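Long-range contacts in ATP/GTP-binding site-containing protein A (Brucella abortus, PDB 6NTR), which acts in the periplasm to maintain the integrity of the bacterial cell envelope: residues Thr161-Gly166 with Val190-Phe195; Tyr207-Lys212 with Met222-Gly227. One frame throughout, in Å; residues are numbered along the deposited sequence.

Interaction 1: residues Thr161-Gly166 with Val190-Phe195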
# COMPACT_ATOMS: atom_id res chain seq x y z
N THR A 161 -6.71 -9.30 5.60
CA THR A 161 -5.70 -8.52 6.27
C THR A 161 -5.93 -8.47 7.78
O THR A 161 -7.01 -8.17 8.23
CB THR A 161 -5.62 -7.09 5.69
OG1 THR A 161 -6.70 -6.30 6.19
CG2 THR A 161 -5.69 -7.12 4.19
N THR A 162 -4.89 -8.76 8.55
CA THR A 162 -4.98 -8.73 10.00
C THR A 162 -4.24 -7.51 10.44
O THR A 162 -3.11 -7.33 10.08
CB THR A 162 -4.27 -9.93 10.63
OG1 THR A 162 -4.95 -11.12 10.28
CG2 THR A 162 -4.24 -9.82 12.12
N VAL A 163 -4.88 -6.67 11.23
CA VAL A 163 -4.26 -5.45 11.68
C VAL A 163 -3.89 -5.51 13.15
O VAL A 163 -4.69 -5.92 13.95
CB VAL A 163 -5.21 -4.27 11.48
CG1 VAL A 163 -4.57 -2.98 11.91
CG2 VAL A 163 -5.69 -4.19 10.04
N VAL A 164 -2.68 -5.12 13.49
CA VAL A 164 -2.22 -5.08 14.86
C VAL A 164 -1.76 -3.65 15.12
O VAL A 164 -0.92 -3.14 14.42
CB VAL A 164 -1.07 -6.06 15.12
CG1 VAL A 164 -0.53 -5.90 16.53
CG2 VAL A 164 -1.53 -7.49 14.89
N VAL A 165 -2.32 -3.01 16.15
CA VAL A 165 -2.00 -1.63 16.49
C VAL A 165 -1.33 -1.59 17.86
O VAL A 165 -1.66 -2.38 18.75
CB VAL A 165 -3.28 -0.77 16.46
CG1 VAL A 165 -2.96 0.69 16.52
CG2 VAL A 165 -4.10 -1.09 15.24
N GLY A 166 -0.39 -0.65 18.03
CA GLY A 166 0.30 -0.43 19.27
C GLY A 166 -0.08 0.89 19.92
O GLY A 166 -1.13 1.48 19.63
N VAL A 190 1.62 0.35 13.22
CA VAL A 190 0.65 -0.53 12.60
C VAL A 190 1.38 -1.59 11.82
O VAL A 190 2.33 -1.30 11.08
CB VAL A 190 -0.33 0.24 11.70
CG1 VAL A 190 -1.48 -0.65 11.35
CG2 VAL A 190 -0.83 1.48 12.38
N THR A 191 0.96 -2.84 12.01
CA THR A 191 1.41 -3.98 11.24
C THR A 191 0.20 -4.56 10.53
O THR A 191 -0.81 -4.87 11.17
CB THR A 191 2.08 -5.03 12.14
OG1 THR A 191 3.25 -4.47 12.75
CG2 THR A 191 2.48 -6.25 11.35
N ILE A 192 0.27 -4.68 9.21
CA ILE A 192 -0.77 -5.33 8.43
C ILE A 192 -0.17 -6.56 7.79
O ILE A 192 0.83 -6.46 7.06
CB ILE A 192 -1.36 -4.38 7.38
CG1 ILE A 192 -1.87 -3.11 8.08
CG2 ILE A 192 -2.48 -5.05 6.65
CD1 ILE A 192 -2.71 -2.22 7.21
N ALA A 193 -0.73 -7.73 8.09
CA ALA A 193 -0.32 -8.99 7.48
C ALA A 193 -1.39 -9.43 6.50
O ALA A 193 -2.57 -9.41 6.82
CB ALA A 193 -0.09 -10.07 8.53
N TYR A 194 -0.95 -9.81 5.30
CA TYR A 194 -1.83 -10.09 4.18
C TYR A 194 -1.87 -11.59 3.95
O TYR A 194 -0.82 -12.22 3.83
CB TYR A 194 -1.35 -9.36 2.92
CG TYR A 194 -1.56 -7.84 2.88
CD1 TYR A 194 -0.83 -6.99 3.71
CD2 TYR A 194 -2.42 -7.25 1.96
CE1 TYR A 194 -0.99 -5.63 3.65
CE2 TYR A 194 -2.58 -5.88 1.90
CZ TYR A 194 -1.86 -5.07 2.75
OH TYR A 194 -2.01 -3.71 2.70
N PHE A 195 -3.07 -12.13 3.94
CA PHE A 195 -3.26 -13.55 3.80
C PHE A 195 -4.23 -13.86 2.70
O PHE A 195 -5.20 -13.16 2.48
CB PHE A 195 -3.85 -14.15 5.10
CG PHE A 195 -2.96 -14.03 6.29
CD1 PHE A 195 -1.94 -14.92 6.49
CD2 PHE A 195 -3.14 -13.04 7.21
CE1 PHE A 195 -1.12 -14.81 7.57
CE2 PHE A 195 -2.32 -12.93 8.29
CZ PHE A 195 -1.30 -13.81 8.47

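Interaction 2: residues Tyr207-Lys212 with Met222-Gly227. Unlike the reference sequence in segment 222-227: M222 (reference Leu).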
# COMPACT_ATOMS: atom_id res chain seq x y z
N TYR A 207 2.44 -11.36 2.46
CA TYR A 207 3.18 -10.11 2.53
C TYR A 207 2.82 -9.46 3.86
O TYR A 207 1.72 -9.62 4.36
CB TYR A 207 2.84 -9.22 1.32
CG TYR A 207 3.00 -7.73 1.47
CD1 TYR A 207 4.21 -7.10 1.21
CD2 TYR A 207 1.92 -6.93 1.80
CE1 TYR A 207 4.34 -5.72 1.33
CE2 TYR A 207 2.05 -5.56 1.92
CZ TYR A 207 3.25 -4.96 1.69
OH TYR A 207 3.35 -3.60 1.81
N ARG A 208 3.78 -8.74 4.43
CA ARG A 208 3.56 -8.10 5.71
C ARG A 208 4.26 -6.76 5.74
O ARG A 208 5.44 -6.67 5.36
CB ARG A 208 4.10 -8.98 6.83
CG ARG A 208 3.84 -8.42 8.20
CD ARG A 208 3.95 -9.50 9.25
NE ARG A 208 5.32 -9.96 9.42
CZ ARG A 208 6.31 -9.22 9.88
NH1 ARG A 208 6.11 -7.96 10.26
NH2 ARG A 208 7.52 -9.74 9.98
N ILE A 209 3.57 -5.75 6.22
CA ILE A 209 4.11 -4.42 6.32
C ILE A 209 3.91 -3.78 7.68
O ILE A 209 2.84 -3.83 8.22
CB ILE A 209 3.52 -3.49 5.24
CG1 ILE A 209 4.18 -2.13 5.30
CG2 ILE A 209 2.04 -3.29 5.45
CD1 ILE A 209 3.74 -1.18 4.22
N ASN A 210 4.95 -3.16 8.19
CA ASN A 210 4.89 -2.46 9.44
C ASN A 210 5.06 -0.99 9.17
O ASN A 210 5.96 -0.61 8.47
CB ASN A 210 6.02 -2.90 10.36
CG ASN A 210 5.98 -4.37 10.66
OD1 ASN A 210 6.36 -5.19 9.85
ND2 ASN A 210 5.51 -4.70 11.84
N PHE A 211 4.20 -0.15 9.72
CA PHE A 211 4.33 1.27 9.52
C PHE A 211 3.83 2.08 10.69
O PHE A 211 3.10 1.59 11.50
CB PHE A 211 3.59 1.69 8.22
CG PHE A 211 2.12 1.41 8.23
CD1 PHE A 211 1.64 0.20 7.83
CD2 PHE A 211 1.23 2.37 8.62
CE1 PHE A 211 0.30 -0.06 7.83
CE2 PHE A 211 -0.11 2.11 8.63
CZ PHE A 211 -0.57 0.90 8.23
N LYS A 212 4.24 3.34 10.75
CA LYS A 212 3.79 4.27 11.77
C LYS A 212 2.74 5.13 11.08
O LYS A 212 3.02 5.75 10.08
CB LYS A 212 4.95 5.13 12.23
CG LYS A 212 5.92 4.42 13.16
CD LYS A 212 7.12 5.29 13.46
CE LYS A 212 7.93 4.76 14.63
NZ LYS A 212 7.83 3.28 14.79
N MSE A 222 8.21 2.87 7.06
CA MSE A 222 7.73 1.62 6.51
C MSE A 222 8.73 0.54 6.46
O MSE A 222 9.92 0.80 6.38
CB MSE A 222 7.28 1.79 5.07
CG MSE A 222 7.36 3.23 4.60
SE MSE A 222 5.63 3.49 3.83
CE MSE A 222 5.72 2.02 2.55
N THR A 223 8.26 -0.68 6.59
CA THR A 223 9.09 -1.83 6.43
C THR A 223 8.22 -2.83 5.72
O THR A 223 7.13 -3.10 6.15
CB THR A 223 9.58 -2.39 7.77
OG1 THR A 223 10.51 -1.49 8.35
CG2 THR A 223 10.25 -3.71 7.57
N MSE A 224 8.71 -3.40 4.64
CA MSE A 224 7.93 -4.35 3.91
C MSE A 224 8.59 -5.67 3.92
O MSE A 224 9.70 -5.79 3.41
CB MSE A 224 7.75 -3.80 2.51
CG MSE A 224 7.01 -2.49 2.68
SE MSE A 224 7.38 -1.19 1.28
CE MSE A 224 6.22 -2.06 -0.02
N ASP A 225 7.93 -6.68 4.45
CA ASP A 225 8.47 -8.01 4.50
C ASP A 225 7.82 -8.76 3.38
O ASP A 225 6.63 -8.96 3.36
CB ASP A 225 8.12 -8.66 5.84
CG ASP A 225 9.07 -9.77 6.24
OD1 ASP A 225 9.17 -10.77 5.53
OD2 ASP A 225 9.71 -9.67 7.29
N TYR A 226 8.64 -9.16 2.42
CA TYR A 226 8.20 -9.88 1.25
C TYR A 226 8.45 -11.35 1.38
O TYR A 226 8.22 -12.09 0.45
CB TYR A 226 8.93 -9.37 0.02
CG TYR A 226 8.56 -7.97 -0.37
CD1 TYR A 226 7.38 -7.71 -1.03
CD2 TYR A 226 9.37 -6.91 -0.06
CE1 TYR A 226 7.02 -6.43 -1.36
CE2 TYR A 226 9.02 -5.63 -0.40
CZ TYR A 226 7.85 -5.40 -1.04
OH TYR A 226 7.50 -4.13 -1.38
N GLY A 227 8.92 -11.78 2.54
CA GLY A 227 9.23 -13.17 2.76
C GLY A 227 10.72 -13.32 2.88
O GLY A 227 11.29 -13.04 3.92

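Interaction 1: residues Thr161-Gly166 with Val190-Phe195
T161, on strand 159-165, stands across from Y194 of strand 187-195 as a non-hydrogen-bonded antiparallel pair; the local strand axes approach to 4.7 Å at 163°. Its CG2, held beside the backbone N by a chi1 of 77°, sits over one face of the Y194 ring, offset toward the rim; the 4.3 Å from T161 CG2 to the ring centroid fits a CH-pi contact. The same torsion puts T161 OG1 in the crowded position between backbone N and carbonyl carbon, where it hydrogen-bonds H129 of helix 126-138. T162 faces the other way and forms a hydrogen-bonded pair with A193: T162 N reaches A193 O at 3.0 Å, and A193 N returns to T162 O at 3.1 Å, both in the carbonyl planes. T162 OG1, beside its backbone N, lies 3.8 Å from F195 CE2, approaching that ring obliquely. V163 turns back to the side of T161, opposite I192. With CG1 anti to the backbone N, it meets V190 diagonally, V163 CG1 to V190 CG1 being 3.9 Å. V164 and T191 repeat the two-bond pairing, the N-H of T191 aiming almost straight (171°) at V164 O. V165 lies across from V190 as a further non-hydrogen-bonded pair. This is a regular antiparallel pair in the beta-barrel-like fold, and its chemistry divides by face: V163, V190 and I192, covered by L133, are the apolar part of a face whose T161 and Y194 hydroxyls bond H129 and a glycerol, T162, V164, T191 and A193 form a partly exposed face, and four near-linear main-chain hydrogen bonds hold the register.

Interaction 2: residues Tyr207-Lys212 with Met222-Gly227
R208 and D225 run side by side from one face of the strand pair, yet their charged ends do not meet head-on. The R208 chain, bent at chi3 (69°), brings NH2 to 3.5 Å from D225 OD2, which sits off to one side of the guanidinium plane; with the planes 41° apart, the salt bridge is electrostatic and lacks a directed hydrogen bond. D225 OD1 instead accepts from G227 N through its anti lone pair, an Asx turn as the chain leaves the strand, and also pairs with R18. On the opposite face I209, its CG1 anti to the backbone N, lies alongside M224 and M222, both selenomethionine, the latter differing from the reference sequence, with I209 CD1 3.8 Å from M224 CG. Y207 crosses M224 obliquely and travels beside Y226, the rings inclined at 44° with Y207 CE1 3.9 Å from Y226 CE1. Between the two faces, R208-D225 and N210-T223 are hydrogen-bonded antiparallel pairs. The tightest bond, D225 N to R208 O at 2.7 Å, lies nearly along the carbonyl axis. The non-hydrogen-bonded I209-M224 pair between them closes to a CA-CA distance of 4.5 Å. Strand 207-214 is flanked on its other edge by strand 187-195, and strand 222-225 by strand 229-240, while F50 of strand 43-56 packs against M224 and Y226 within this beta-barrel-like fold.

Interactions 1 and 2 are consecutive steps across four neighbouring antiparallel strands, their centres about 9 Å apart. Strands 187-195 and 207-214 join them: V190 N to F211 O at 2.6 Å and Y194 N to Y207 O at 2.8 Å are probable hydrogen bonds, and the Y194 and Y207 rings meet edge-to-face. Both contacts are partly buried. On one side, interaction 1 combines valine and isoleucine, under helix 126-138, with the T161-Y194 CH-pi contact; interaction 2 has I209, the selenomethionines and the tyrosine rings, M224 and Y226 touching F50 of strand 43-56. The partly exposed face of interaction 1 is uncharged (T162, T191, V164, A193), while that of interaction 2 adds the R208-D225 ion pair to N210 and T223.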